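Local coordinates for transglutaminase-like domain-containing protein (Streptococcus suis, PDB 4XZ7) that probably acts as a transglutaminase through its transglutaminase-like domain, forms a homodimer, and serves as an antiphagocytic virulence factor, at residues Lys216-Val221 / Ser332-Asp337; Val265-Thr270 / Asp310-Ile315; Pro281-Val286 / Lys304-Ile309. All coordinates share one frame; numbering follows the deposited sequence.

Contact 1 (Lys216-Val221 / Ser332-Asp337); sequences KVKAFV and STIGED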
ATOM      1  N   LYS B 216       0.140  40.460   3.527  1.00 37.02           N
ATOM      2  CA  LYS B 216       0.931  39.350   2.994  1.00 37.12           C
ATOM      3  C   LYS B 216       0.174  38.057   3.220  1.00 36.51           C
ATOM      4  O   LYS B 216      -0.057  37.289   2.274  1.00 36.15           O
ATOM      5  CB  LYS B 216       2.315  39.293   3.641  1.00 39.06           C
ATOM      6  CG  LYS B 216       3.113  40.593   3.492  1.00 44.43           C
ATOM      7  CD  LYS B 216       4.583  40.423   3.875  1.00 41.00           C
ATOM      8  CE  LYS B 216       5.273  41.771   4.030  1.00 49.98           C
ATOM      9  NZ  LYS B 216       6.690  41.596   4.468  1.00 56.57           N
ATOM     10  N   VAL B 217      -0.232  37.833   4.474  1.00 36.96           N
ATOM     11  CA  VAL B 217      -1.035  36.654   4.822  1.00 36.44           C
ATOM     12  C   VAL B 217      -2.279  36.544   3.940  1.00 38.37           C
ATOM     13  O   VAL B 217      -2.527  35.502   3.306  1.00 31.43           O
ATOM     14  CB  VAL B 217      -1.482  36.675   6.304  1.00 36.22           C
ATOM     15  CG1 VAL B 217      -2.433  35.527   6.579  1.00 37.16           C
ATOM     16  CG2 VAL B 217      -0.287  36.588   7.235  1.00 35.07           C
ATOM     17  N   LYS B 218      -3.047  37.633   3.901  1.00 34.70           N
ATOM     18  CA  LYS B 218      -4.290  37.692   3.138  1.00 40.33           C
ATOM     19  C   LYS B 218      -4.034  37.256   1.693  1.00 32.69           C
ATOM     20  O   LYS B 218      -4.687  36.342   1.168  1.00 31.69           O
ATOM     21  CB  LYS B 218      -4.876  39.115   3.193  1.00 34.38           C
ATOM     22  CG  LYS B 218      -6.325  39.257   2.773  1.00 51.12           C
ATOM     23  CD  LYS B 218      -6.703  40.742   2.576  1.00 58.74           C
ATOM     24  CE  LYS B 218      -6.488  41.586   3.836  1.00 64.83           C
ATOM     25  NZ  LYS B 218      -7.564  41.402   4.860  1.00 72.98           N
ATOM     26  N   ALA B 219      -3.038  37.882   1.079  1.00 35.34           N
ATOM     27  CA  ALA B 219      -2.688  37.610  -0.308  1.00 35.97           C
ATOM     28  C   ALA B 219      -2.311  36.144  -0.548  1.00 32.02           C
ATOM     29  O   ALA B 219      -2.806  35.512  -1.494  1.00 35.01           O
ATOM     30  CB  ALA B 219      -1.548  38.515  -0.734  1.00 34.57           C
ATOM     31  N   PHE B 220      -1.433  35.596   0.291  1.00 31.70           N
ATOM     32  CA  PHE B 220      -1.012  34.208   0.065  1.00 30.53           C
ATOM     33  C   PHE B 220      -2.174  33.208   0.245  1.00 29.35           C
ATOM     34  O   PHE B 220      -2.408  32.333  -0.599  1.00 30.16           O
ATOM     35  CB  PHE B 220       0.143  33.820   0.983  1.00 30.52           C
ATOM     36  CG  PHE B 220       0.655  32.439   0.718  1.00 35.74           C
ATOM     37  CD1 PHE B 220       1.476  32.194  -0.369  1.00 29.47           C
ATOM     38  CD2 PHE B 220       0.277  31.377   1.526  1.00 31.52           C
ATOM     39  CE1 PHE B 220       1.932  30.915  -0.629  1.00 33.22           C
ATOM     40  CE2 PHE B 220       0.719  30.103   1.272  1.00 27.55           C
ATOM     41  CZ  PHE B 220       1.541  29.863   0.194  1.00 31.44           C
ATOM     42  N   VAL B 221      -2.878  33.353   1.361  1.00 35.39           N
ATOM     43  CA  VAL B 221      -4.012  32.513   1.710  1.00 31.11           C
ATOM     44  C   VAL B 221      -5.050  32.502   0.591  1.00 31.49           C
ATOM     45  O   VAL B 221      -5.499  31.434   0.153  1.00 27.20           O
ATOM     46  CB  VAL B 221      -4.662  32.999   3.022  1.00 37.26           C
ATOM     47  CG1 VAL B 221      -6.020  32.355   3.228  1.00 47.83           C
ATOM     48  CG2 VAL B 221      -3.757  32.705   4.185  1.00 37.56           C
ATOM     49  N   SER B 332     -12.186  41.438   8.541  1.00 37.43           N
ATOM     50  CA  SER B 332     -11.229  40.519   7.944  1.00 36.74           C
ATOM     51  C   SER B 332     -11.906  39.796   6.790  1.00 43.95           C
ATOM     52  O   SER B 332     -13.095  39.488   6.862  1.00 43.43           O
ATOM     53  CB  SER B 332     -10.699  39.510   8.974  1.00 36.41           C
ATOM     54  OG  SER B 332      -9.982  38.455   8.337  1.00 33.54           O
ATOM     55  N   THR B 333     -11.154  39.538   5.724  1.00 48.00           N
ATOM     56  CA  THR B 333     -11.675  38.781   4.598  1.00 45.86           C
ATOM     57  C   THR B 333     -11.024  37.408   4.519  1.00 41.62           C
ATOM     58  O   THR B 333     -11.165  36.716   3.512  1.00 44.52           O
ATOM     59  CB  THR B 333     -11.459  39.508   3.252  1.00 48.55           C
ATOM     60  OG1 THR B 333     -10.056  39.626   2.974  1.00 50.34           O
ATOM     61  CG2 THR B 333     -12.112  40.896   3.253  1.00 37.65           C
ATOM     62  N   ILE B 334     -10.298  37.021   5.569  1.00 37.37           N
ATOM     63  CA  ILE B 334      -9.792  35.645   5.677  1.00 41.84           C
ATOM     64  C   ILE B 334     -10.067  35.049   7.065  1.00 44.10           C
ATOM     65  O   ILE B 334      -9.398  34.096   7.496  1.00 43.31           O
ATOM     66  CB  ILE B 334      -8.263  35.529   5.369  1.00 44.92           C
ATOM     67  CG1 ILE B 334      -7.414  36.220   6.440  1.00 40.57           C
ATOM     68  CG2 ILE B 334      -7.941  36.044   3.966  1.00 43.32           C
ATOM     69  CD1 ILE B 334      -7.315  37.695   6.269  1.00 43.95           C
ATOM     70  N   GLY B 335     -11.060  35.606   7.753  1.00 43.90           N
ATOM     71  CA  GLY B 335     -11.543  35.045   9.006  1.00 43.92           C
ATOM     72  C   GLY B 335     -10.548  35.029  10.157  1.00 41.47           C
ATOM     73  O   GLY B 335     -10.664  34.202  11.059  1.00 41.34           O
ATOM     74  N   GLU B 336      -9.577  35.942  10.119  1.00 39.51           N
ATOM     75  CA  GLU B 336      -8.571  36.087  11.168  1.00 40.00           C
ATOM     76  C   GLU B 336      -9.165  35.958  12.573  1.00 44.13           C
ATOM     77  O   GLU B 336     -10.113  36.671  12.929  1.00 40.67           O
ATOM     78  CB  GLU B 336      -7.858  37.440  11.009  1.00 36.69           C
ATOM     79  CG  GLU B 336      -7.056  37.911  12.217  1.00 43.68           C
ATOM     80  CD  GLU B 336      -6.298  39.222  11.960  1.00 50.18           C
ATOM     81  OE1 GLU B 336      -5.838  39.460  10.818  1.00 51.12           O
ATOM     82  OE2 GLU B 336      -6.154  40.015  12.909  1.00 52.06           O
ATOM     83  N   ASP B 337      -8.623  35.011  13.340  1.00 31.72           N
ATOM     84  CA  ASP B 337      -8.926  34.846  14.760  1.00 31.99           C
ATOM     85  C   ASP B 337     -10.381  34.575  15.063  1.00 39.36           C
ATOM     86  O   ASP B 337     -10.927  35.122  16.020  1.00 32.49           O
ATOM     87  CB  ASP B 337      -8.493  36.085  15.539  1.00 35.23           C
ATOM     88  CG  ASP B 337      -7.005  36.208  15.619  1.00 36.26           C
ATOM     89  OD1 ASP B 337      -6.348  35.151  15.644  1.00 34.58           O
ATOM     90  OD2 ASP B 337      -6.493  37.344  15.660  1.00 40.23           O
TER
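K218, on helix 213-227, and I334, in the loop between strands 305-309 and 340-343, carry the close-packed half of this contact. The lysine contributes carbon, not charge: its CG lies 3.8 Å from CG2 of I334, and the backbone side of the same residue is nearly as close, with CA 4.1 Å from that methyl. I334 CD1 lies on the same side of the lysine chain, 4.0 Å from K218 CG, and the two side chains cross at about a right angle. One helical turn on, V221 CG1 meets I334 CG2 at 4.2 Å, extending the apolar patch inward; V221 also touches F275 of helix 264-277 and I309 of strand 305-309.

The loop is shaped by an ST turn that sets I334 against the helix. S332 OG accepts from the backbone N of I334 at 3.1 Å (N-H...O angle 157°) and also from that of E336, so one hydroxyl oxygen holds two amides of this connection in the transglutaminase-like domain.

Outward the contact is looser and more polar. The chain of K218 leaves the helix extended but bends at its last two torsions (chi3 -58°, chi4 -77°), which turns the amine back beside T333 OG1 and toward I334 CD1. There OG1 of T333 is 3.6 Å from K218 CD and equally far from NZ, a distance that speaks for packing alongside the exposed threonine. E336 OE1 stands 6.5 Å from K218 NZ, too far for a salt bridge; it is held instead by R214 and by the hydroxyl of Y302.

Contact 2 (Val265-Thr270 / Asp310-Ile315); sequences VGFSTT and DGTGFI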
ATOM      1  N   VAL B 265      -5.182  20.097   6.528  1.00 20.53           N
ATOM      2  CA  VAL B 265      -3.837  19.948   6.977  1.00 20.81           C
ATOM      3  C   VAL B 265      -2.884  20.306   5.860  1.00 24.81           C
ATOM      4  O   VAL B 265      -1.948  20.983   6.094  1.00 21.49           O
ATOM      5  CB  VAL B 265      -3.530  18.566   7.569  1.00 27.89           C
ATOM      6  CG1 VAL B 265      -2.058  18.439   7.881  1.00 20.61           C
ATOM      7  CG2 VAL B 265      -4.337  18.347   8.827  1.00 24.28           C
ATOM      8  N   GLY B 266      -3.176  19.883   4.645  1.00 20.36           N
ATOM      9  CA  GLY B 266      -2.336  20.277   3.523  1.00 20.50           C
ATOM     10  C   GLY B 266      -2.233  21.781   3.351  1.00 21.32           C
ATOM     11  O   GLY B 266      -1.140  22.352   3.385  1.00 21.90           O
ATOM     12  N   PHE B 267      -3.380  22.431   3.165  1.00 21.45           N
ATOM     13  CA  PHE B 267      -3.427  23.895   3.126  1.00 22.31           C
ATOM     14  C   PHE B 267      -2.640  24.554   4.261  1.00 23.05           C
ATOM     15  O   PHE B 267      -1.853  25.457   4.025  1.00 25.48           O
ATOM     16  CB  PHE B 267      -4.866  24.379   3.196  1.00 22.39           C
ATOM     17  CG  PHE B 267      -5.596  24.349   1.886  1.00 26.52           C
ATOM     18  CD1 PHE B 267      -5.720  25.506   1.127  1.00 22.77           C
ATOM     19  CD2 PHE B 267      -6.205  23.182   1.441  1.00 21.26           C
ATOM     20  CE1 PHE B 267      -6.423  25.494  -0.066  1.00 22.60           C
ATOM     21  CE2 PHE B 267      -6.914  23.158   0.245  1.00 23.82           C
ATOM     22  CZ  PHE B 267      -7.029  24.314  -0.509  1.00 21.73           C
ATOM     23  N   SER B 268      -2.862  24.102   5.490  1.00 23.72           N
ATOM     24  CA  SER B 268      -2.250  24.723   6.666  1.00 24.49           C
ATOM     25  C   SER B 268      -0.738  24.484   6.726  1.00 30.06           C
ATOM     26  O   SER B 268       0.019  25.347   7.187  1.00 24.78           O
ATOM     27  CB  SER B 268      -2.905  24.210   7.956  1.00 25.19           C
ATOM     28  OG  SER B 268      -4.312  24.456   7.966  1.00 25.78           O
ATOM     29  N   THR B 269      -0.291  23.319   6.267  1.00 23.24           N
ATOM     30  CA  THR B 269       1.144  23.008   6.284  1.00 23.47           C
ATOM     31  C   THR B 269       1.907  23.817   5.231  1.00 23.97           C
ATOM     32  O   THR B 269       2.979  24.369   5.504  1.00 24.73           O
ATOM     33  CB  THR B 269       1.394  21.516   6.051  1.00 22.64           C
ATOM     34  OG1 THR B 269       0.714  20.756   7.065  1.00 22.29           O
ATOM     35  CG2 THR B 269       2.886  21.213   6.061  1.00 22.96           C
ATOM     36  N   THR B 270       1.338  23.906   4.033  1.00 25.55           N
ATOM     37  CA  THR B 270       1.936  24.734   2.996  1.00 27.24           C
ATOM     38  C   THR B 270       1.943  26.206   3.424  1.00 28.41           C
ATOM     39  O   THR B 270       2.919  26.921   3.202  1.00 33.44           O
ATOM     40  CB  THR B 270       1.184  24.586   1.668  1.00 29.53           C
ATOM     41  OG1 THR B 270       1.280  23.231   1.237  1.00 26.17           O
ATOM     42  CG2 THR B 270       1.786  25.503   0.584  1.00 28.62           C
ATOM     43  N   ASP B 310      -7.404  30.376   9.041  1.00 27.19           N
ATOM     44  CA  ASP B 310      -8.072  29.251   8.377  1.00 31.74           C
ATOM     45  C   ASP B 310      -8.009  29.438   6.862  1.00 31.37           C
ATOM     46  O   ASP B 310      -8.704  30.300   6.315  1.00 29.21           O
ATOM     47  CB  ASP B 310      -9.535  29.149   8.817  1.00 26.09           C
ATOM     48  CG  ASP B 310     -10.167  27.804   8.477  1.00 29.88           C
ATOM     49  OD1 ASP B 310     -11.183  27.475   9.118  1.00 41.21           O
ATOM     50  OD2 ASP B 310      -9.659  27.068   7.594  1.00 28.11           O
ATOM     51  N   GLY B 311      -7.179  28.650   6.191  1.00 25.41           N
ATOM     52  CA  GLY B 311      -6.968  28.806   4.766  1.00 25.32           C
ATOM     53  C   GLY B 311      -8.040  28.110   3.951  1.00 34.58           C
ATOM     54  O   GLY B 311      -8.021  28.139   2.718  1.00 33.97           O
ATOM     55  N   THR B 312      -8.974  27.468   4.643  1.00 30.90           N
ATOM     56  CA  THR B 312     -10.062  26.780   3.967  1.00 28.67           C
ATOM     57  C   THR B 312     -11.412  27.227   4.546  1.00 23.95           C
ATOM     58  O   THR B 312     -12.218  26.408   4.997  1.00 29.33           O
ATOM     59  CB  THR B 312      -9.897  25.244   4.074  1.00 28.63           C
ATOM     60  OG1 THR B 312      -9.753  24.873   5.448  1.00 24.88           O
ATOM     61  CG2 THR B 312      -8.637  24.785   3.334  1.00 27.42           C
ATOM     62  N   GLY B 313     -11.661  28.531   4.504  1.00 24.84           N
ATOM     63  CA  GLY B 313     -12.833  29.107   5.128  1.00 25.36           C
ATOM     64  C   GLY B 313     -14.116  29.034   4.314  1.00 25.27           C
ATOM     65  O   GLY B 313     -15.064  29.757   4.610  1.00 28.40           O
ATOM     66  N   PHE B 314     -14.153  28.140   3.329  1.00 24.53           N
ATOM     67  CA  PHE B 314     -15.269  28.017   2.380  1.00 27.42           C
ATOM     68  C   PHE B 314     -16.049  26.711   2.527  1.00 27.09           C
ATOM     69  O   PHE B 314     -16.988  26.447   1.776  1.00 31.73           O
ATOM     70  CB  PHE B 314     -14.733  28.111   0.946  1.00 24.39           C
ATOM     71  CG  PHE B 314     -13.509  27.274   0.718  1.00 23.69           C
ATOM     72  CD1 PHE B 314     -13.591  25.896   0.689  1.00 22.76           C
ATOM     73  CD2 PHE B 314     -12.269  27.868   0.565  1.00 29.50           C
ATOM     74  CE1 PHE B 314     -12.470  25.131   0.517  1.00 22.18           C
ATOM     75  CE2 PHE B 314     -11.135  27.101   0.371  1.00 23.48           C
ATOM     76  CZ  PHE B 314     -11.230  25.742   0.354  1.00 22.55           C
ATOM     77  N   ILE B 315     -15.646  25.881   3.476  1.00 28.17           N
ATOM     78  CA  ILE B 315     -16.244  24.557   3.637  1.00 28.54           C
ATOM     79  C   ILE B 315     -17.679  24.576   4.164  1.00 31.32           C
ATOM     80  O   ILE B 315     -18.548  23.868   3.660  1.00 44.67           O
ATOM     81  CB  ILE B 315     -15.403  23.709   4.588  1.00 27.12           C
ATOM     82  CG1 ILE B 315     -14.018  23.513   3.990  1.00 21.64           C
ATOM     83  CG2 ILE B 315     -16.089  22.372   4.875  1.00 26.30           C
ATOM     84  CD1 ILE B 315     -13.004  23.016   4.968  1.00 24.85           C
TER
HETATM   85  O   HOH W   1      -7.222  25.102   6.922  1.00 33.94           O
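The ring of F267 receives T312 CG2 over one face, with the methyl 3.4 Å above the plane and displaced toward the rim. This is a CH-pi contact: the methyl carbon is 3.5 Å from the ring centroid and 19° off the normal. G311 O approaches the same ring obliquely, 3.8 Å from CD1. The second aromatic, F314, turns one face over the backbone carbonyl carbon of T312, so the backbone and the methyl of this threonine each meet a phenyl ring.

Because T312 CG2 sits anti to its own carbonyl carbon while OG1 takes the place between N and C (chi1 54°), the residue splits its faces, methyl to F267 and hydroxyl to a bound water. OG1 donates to this water at 2.9 Å, and the water donates in turn to S268 OG, bridging helix and loop.

The loop opens with an Asx turn: T312 N donates to D310 OD2 at 3.1 Å, from above the carboxylate plane. D310 OD2 is also hydrogen-bonded to H295 NE2, and C264 begins the helix that bears F267. This set is consistent with the Cys-His-Asp triad of transglutaminases and their clan CA relatives, with the present contact beside it. D310 OD1 is bonded to Y339 OH, while S268 OG is tied to the carbonyl of C264.

Contact 3 (Pro281-Val286 / Lys304-Ile309); sequences PAYVVV and KKWHTI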
ATOM      1  N   PRO B 281       6.412  34.022  11.802  1.00 40.59           N
ATOM      2  CA  PRO B 281       6.424  32.812  12.643  1.00 39.01           C
ATOM      3  C   PRO B 281       5.102  32.056  12.605  1.00 43.09           C
ATOM      4  O   PRO B 281       4.063  32.632  12.948  1.00 38.40           O
ATOM      5  CB  PRO B 281       6.694  33.365  14.038  1.00 38.41           C
ATOM      6  CG  PRO B 281       7.610  34.555  13.760  1.00 36.33           C
ATOM      7  CD  PRO B 281       7.069  35.161  12.473  1.00 39.65           C
ATOM      8  N   ALA B 282       5.145  30.795  12.173  1.00 43.45           N
ATOM      9  CA  ALA B 282       3.926  30.026  11.965  1.00 38.78           C
ATOM     10  C   ALA B 282       4.076  28.548  12.333  1.00 44.09           C
ATOM     11  O   ALA B 282       5.165  27.976  12.266  1.00 29.74           O
ATOM     12  CB  ALA B 282       3.469  30.158  10.512  1.00 30.07           C
ATOM     13  N   TYR B 283       2.975  27.934  12.742  1.00 29.01           N
ATOM     14  CA  TYR B 283       2.961  26.485  12.904  1.00 36.99           C
ATOM     15  C   TYR B 283       1.546  25.994  12.656  1.00 35.23           C
ATOM     16  O   TYR B 283       0.604  26.794  12.564  1.00 28.04           O
ATOM     17  CB  TYR B 283       3.494  26.047  14.296  1.00 28.57           C
ATOM     18  CG  TYR B 283       2.634  26.386  15.520  1.00 30.46           C
ATOM     19  CD1 TYR B 283       2.063  25.371  16.291  1.00 31.16           C
ATOM     20  CD2 TYR B 283       2.422  27.706  15.921  1.00 29.86           C
ATOM     21  CE1 TYR B 283       1.300  25.650  17.419  1.00 28.90           C
ATOM     22  CE2 TYR B 283       1.649  28.000  17.049  1.00 30.26           C
ATOM     23  CZ  TYR B 283       1.084  26.963  17.786  1.00 37.08           C
ATOM     24  OH  TYR B 283       0.315  27.217  18.902  1.00 30.20           O
ATOM     25  N   VAL B 284       1.406  24.682  12.527  1.00 28.73           N
ATOM     26  CA  VAL B 284       0.119  24.073  12.223  1.00 30.70           C
ATOM     27  C   VAL B 284      -0.598  23.632  13.497  1.00 27.23           C
ATOM     28  O   VAL B 284      -0.015  22.977  14.361  1.00 26.29           O
ATOM     29  CB  VAL B 284       0.297  22.851  11.287  1.00 24.56           C
ATOM     30  CG1 VAL B 284      -1.027  22.192  11.016  1.00 23.76           C
ATOM     31  CG2 VAL B 284       0.944  23.274   9.986  1.00 29.34           C
ATOM     32  N   VAL B 285      -1.874  23.963  13.602  1.00 28.59           N
ATOM     33  CA  VAL B 285      -2.665  23.517  14.737  1.00 25.47           C
ATOM     34  C   VAL B 285      -3.919  22.769  14.309  1.00 24.65           C
ATOM     35  O   VAL B 285      -4.380  22.894  13.166  1.00 27.65           O
ATOM     36  CB  VAL B 285      -3.082  24.704  15.628  1.00 32.44           C
ATOM     37  CG1 VAL B 285      -1.857  25.307  16.350  1.00 27.32           C
ATOM     38  CG2 VAL B 285      -3.813  25.756  14.807  1.00 26.50           C
ATOM     39  N   VAL B 286      -4.480  22.006  15.244  1.00 24.57           N
ATOM     40  CA  VAL B 286      -5.708  21.272  15.013  1.00 23.93           C
ATOM     41  C   VAL B 286      -6.715  21.538  16.118  1.00 27.44           C
ATOM     42  O   VAL B 286      -6.349  21.871  17.247  1.00 30.71           O
ATOM     43  CB  VAL B 286      -5.469  19.757  14.929  1.00 28.41           C
ATOM     44  CG1 VAL B 286      -4.547  19.428  13.765  1.00 28.61           C
ATOM     45  CG2 VAL B 286      -4.897  19.240  16.249  1.00 33.83           C
ATOM     46  N   LYS B 304       2.267  42.184  16.203  1.00 49.68           N
ATOM     47  CA  LYS B 304       2.364  42.015  17.652  1.00 47.21           C
ATOM     48  C   LYS B 304       1.491  40.911  18.231  1.00 48.10           C
ATOM     49  O   LYS B 304       1.346  40.837  19.457  1.00 51.25           O
ATOM     50  CB  LYS B 304       1.992  43.316  18.380  1.00 50.90           C
ATOM     51  CG  LYS B 304       2.804  44.530  18.032  1.00 54.41           C
ATOM     52  CD  LYS B 304       2.394  45.685  18.953  1.00 55.45           C
ATOM     53  CE  LYS B 304       3.083  46.978  18.572  1.00 60.73           C
ATOM     54  NZ  LYS B 304       2.712  48.106  19.484  1.00 66.08           N
ATOM     55  N   LYS B 305       0.884  40.075  17.387  1.00 45.19           N
ATOM     56  CA  LYS B 305      -0.007  39.049  17.922  1.00 45.65           C
ATOM     57  C   LYS B 305       0.042  37.729  17.166  1.00 37.09           C
ATOM     58  O   LYS B 305       0.377  37.677  15.982  1.00 36.73           O
ATOM     59  CB  LYS B 305      -1.458  39.559  17.949  1.00 51.98           C
ATOM     60  CG  LYS B 305      -1.857  40.279  19.239  1.00 55.14           C
ATOM     61  CD  LYS B 305      -3.326  40.696  19.219  1.00 56.46           C
ATOM     62  CE  LYS B 305      -4.263  39.504  18.999  1.00 57.82           C
ATOM     63  NZ  LYS B 305      -4.362  38.600  20.191  1.00 57.17           N
ATOM     64  N   TRP B 306      -0.290  36.660  17.875  1.00 36.92           N
ATOM     65  CA  TRP B 306      -0.489  35.361  17.245  1.00 39.13           C
ATOM     66  C   TRP B 306      -1.933  35.275  16.786  1.00 34.97           C
ATOM     67  O   TRP B 306      -2.848  35.570  17.554  1.00 34.59           O
ATOM     68  CB  TRP B 306      -0.157  34.226  18.213  1.00 40.68           C
ATOM     69  CG  TRP B 306       1.298  33.970  18.342  1.00 34.89           C
ATOM     70  CD1 TRP B 306       2.144  34.449  19.305  1.00 41.51           C
ATOM     71  CD2 TRP B 306       2.093  33.176  17.463  1.00 36.19           C
ATOM     72  NE1 TRP B 306       3.431  33.995  19.075  1.00 36.02           N
ATOM     73  CE2 TRP B 306       3.422  33.210  17.949  1.00 39.87           C
ATOM     74  CE3 TRP B 306       1.816  32.441  16.307  1.00 33.08           C
ATOM     75  CZ2 TRP B 306       4.457  32.533  17.322  1.00 35.39           C
ATOM     76  CZ3 TRP B 306       2.843  31.773  15.684  1.00 32.72           C
ATOM     77  CH2 TRP B 306       4.145  31.813  16.193  1.00 36.75           C
ATOM     78  N   HIS B 307      -2.127  34.884  15.533  1.00 33.48           N
ATOM     79  CA  HIS B 307      -3.451  34.793  14.930  1.00 32.88           C
ATOM     80  C   HIS B 307      -3.761  33.396  14.412  1.00 35.62           C
ATOM     81  O   HIS B 307      -2.866  32.694  13.916  1.00 36.25           O
ATOM     82  CB  HIS B 307      -3.583  35.778  13.768  1.00 33.30           C
ATOM     83  CG  HIS B 307      -3.272  37.192  14.137  1.00 36.93           C
ATOM     84  ND1 HIS B 307      -4.184  38.016  14.759  1.00 35.39           N
ATOM     85  CD2 HIS B 307      -2.142  37.920  13.992  1.00 35.57           C
ATOM     86  CE1 HIS B 307      -3.633  39.197  14.965  1.00 39.62           C
ATOM     87  NE2 HIS B 307      -2.392  39.164  14.511  1.00 37.38           N
ATOM     88  N   THR B 308      -5.030  33.004  14.502  1.00 31.01           N
ATOM     89  CA  THR B 308      -5.491  31.810  13.802  1.00 29.81           C
ATOM     90  C   THR B 308      -5.931  32.178  12.385  1.00 31.84           C
ATOM     91  O   THR B 308      -6.790  33.049  12.186  1.00 32.03           O
ATOM     92  CB  THR B 308      -6.644  31.117  14.536  1.00 29.38           C
ATOM     93  OG1 THR B 308      -6.343  31.062  15.934  1.00 37.51           O
ATOM     94  CG2 THR B 308      -6.835  29.703  14.006  1.00 31.15           C
ATOM     95  N   ILE B 309      -5.298  31.536  11.413  1.00 28.92           N
ATOM     96  CA  ILE B 309      -5.607  31.691  10.003  1.00 28.63           C
ATOM     97  C   ILE B 309      -6.118  30.377   9.411  1.00 27.43           C
ATOM     98  O   ILE B 309      -5.373  29.385   9.344  1.00 26.82           O
ATOM     99  CB  ILE B 309      -4.378  32.152   9.208  1.00 35.74           C
ATOM    100  CG1 ILE B 309      -3.803  33.422   9.827  1.00 30.28           C
ATOM    101  CG2 ILE B 309      -4.747  32.356   7.740  1.00 33.01           C
ATOM    102  CD1 ILE B 309      -4.738  34.631   9.709  1.00 31.06           C
TER
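The aromatic contact pairs Y283 of strand 282-288 with W306 of strand 305-309. It is an offset edge-to-face arrangement, with the edge of the tyrosine turned toward the face of the indole six-membered ring; the planes stand at 79° and the centroids are 6.0 Å apart. The nearest atoms are Y283 CD2 and W306 CZ3, at 4.1 Å. With CG of Y283 between the backbone N and carbonyl carbon (chi1 69°), the ring is placed so that its CD2 edge meets the indole. Its hydroxyl is engaged elsewhere, with the carboxylate of E362 and the backbone N of D358, which fixes the far end of the ring, and Y361 packs edge-to-face against it.

The apolar contacts come from P281, just ahead of the strand, and from A282, its first residue. P281 CB rests 3.7 Å from W306 CH2, and A282 CA lies at the indole edge, near the ring plane, 4.2 Å from CZ3.

Carbonyl-to-ring packing is the shortest element. P281 O comes within 3.1 Å of W306 CZ3 and 3.3 Å of CH2, approaching the indole obliquely, so the outer rim of the benzene part is fitted closely against the start of the strand.

Backbone hydrogen bonds do not join the two segments to each other; both pair with the strand between them, 294-302, P281 with Y301 and Y283 with R299 on one side, H307 with V300 on the other. The indole therefore reaches past that strand, meeting Y301 as it does so. Strands 282-288, 294-302 and 305-309 follow one another in the chain, each antiparallel to the next, and so form a beta meander, here within the mixed five-stranded sheet of the transglutaminase-like domain, the sheet that packs against helix 264-277.

All three contacts belong to the transglutaminase-like domain. Contacts 2 and 3 are buried, and both border the second subunit; contact 1 is only partly buried, ending in an exposed threonine. Their chemistry follows: lysine carbons against isoleucine in contact 1, a methyl on a ring plus a water bridge in contact 2, and an aromatic pair across a strand in contact 3. Contacts 1 and 2 each join a helix to the connection between strands 305-309 and 340-343, and meet where V221 packs on G311. D337 links contact 1 to H307 and T308 of contact 3, while V284 packs contact 3 against the helix of contact 2.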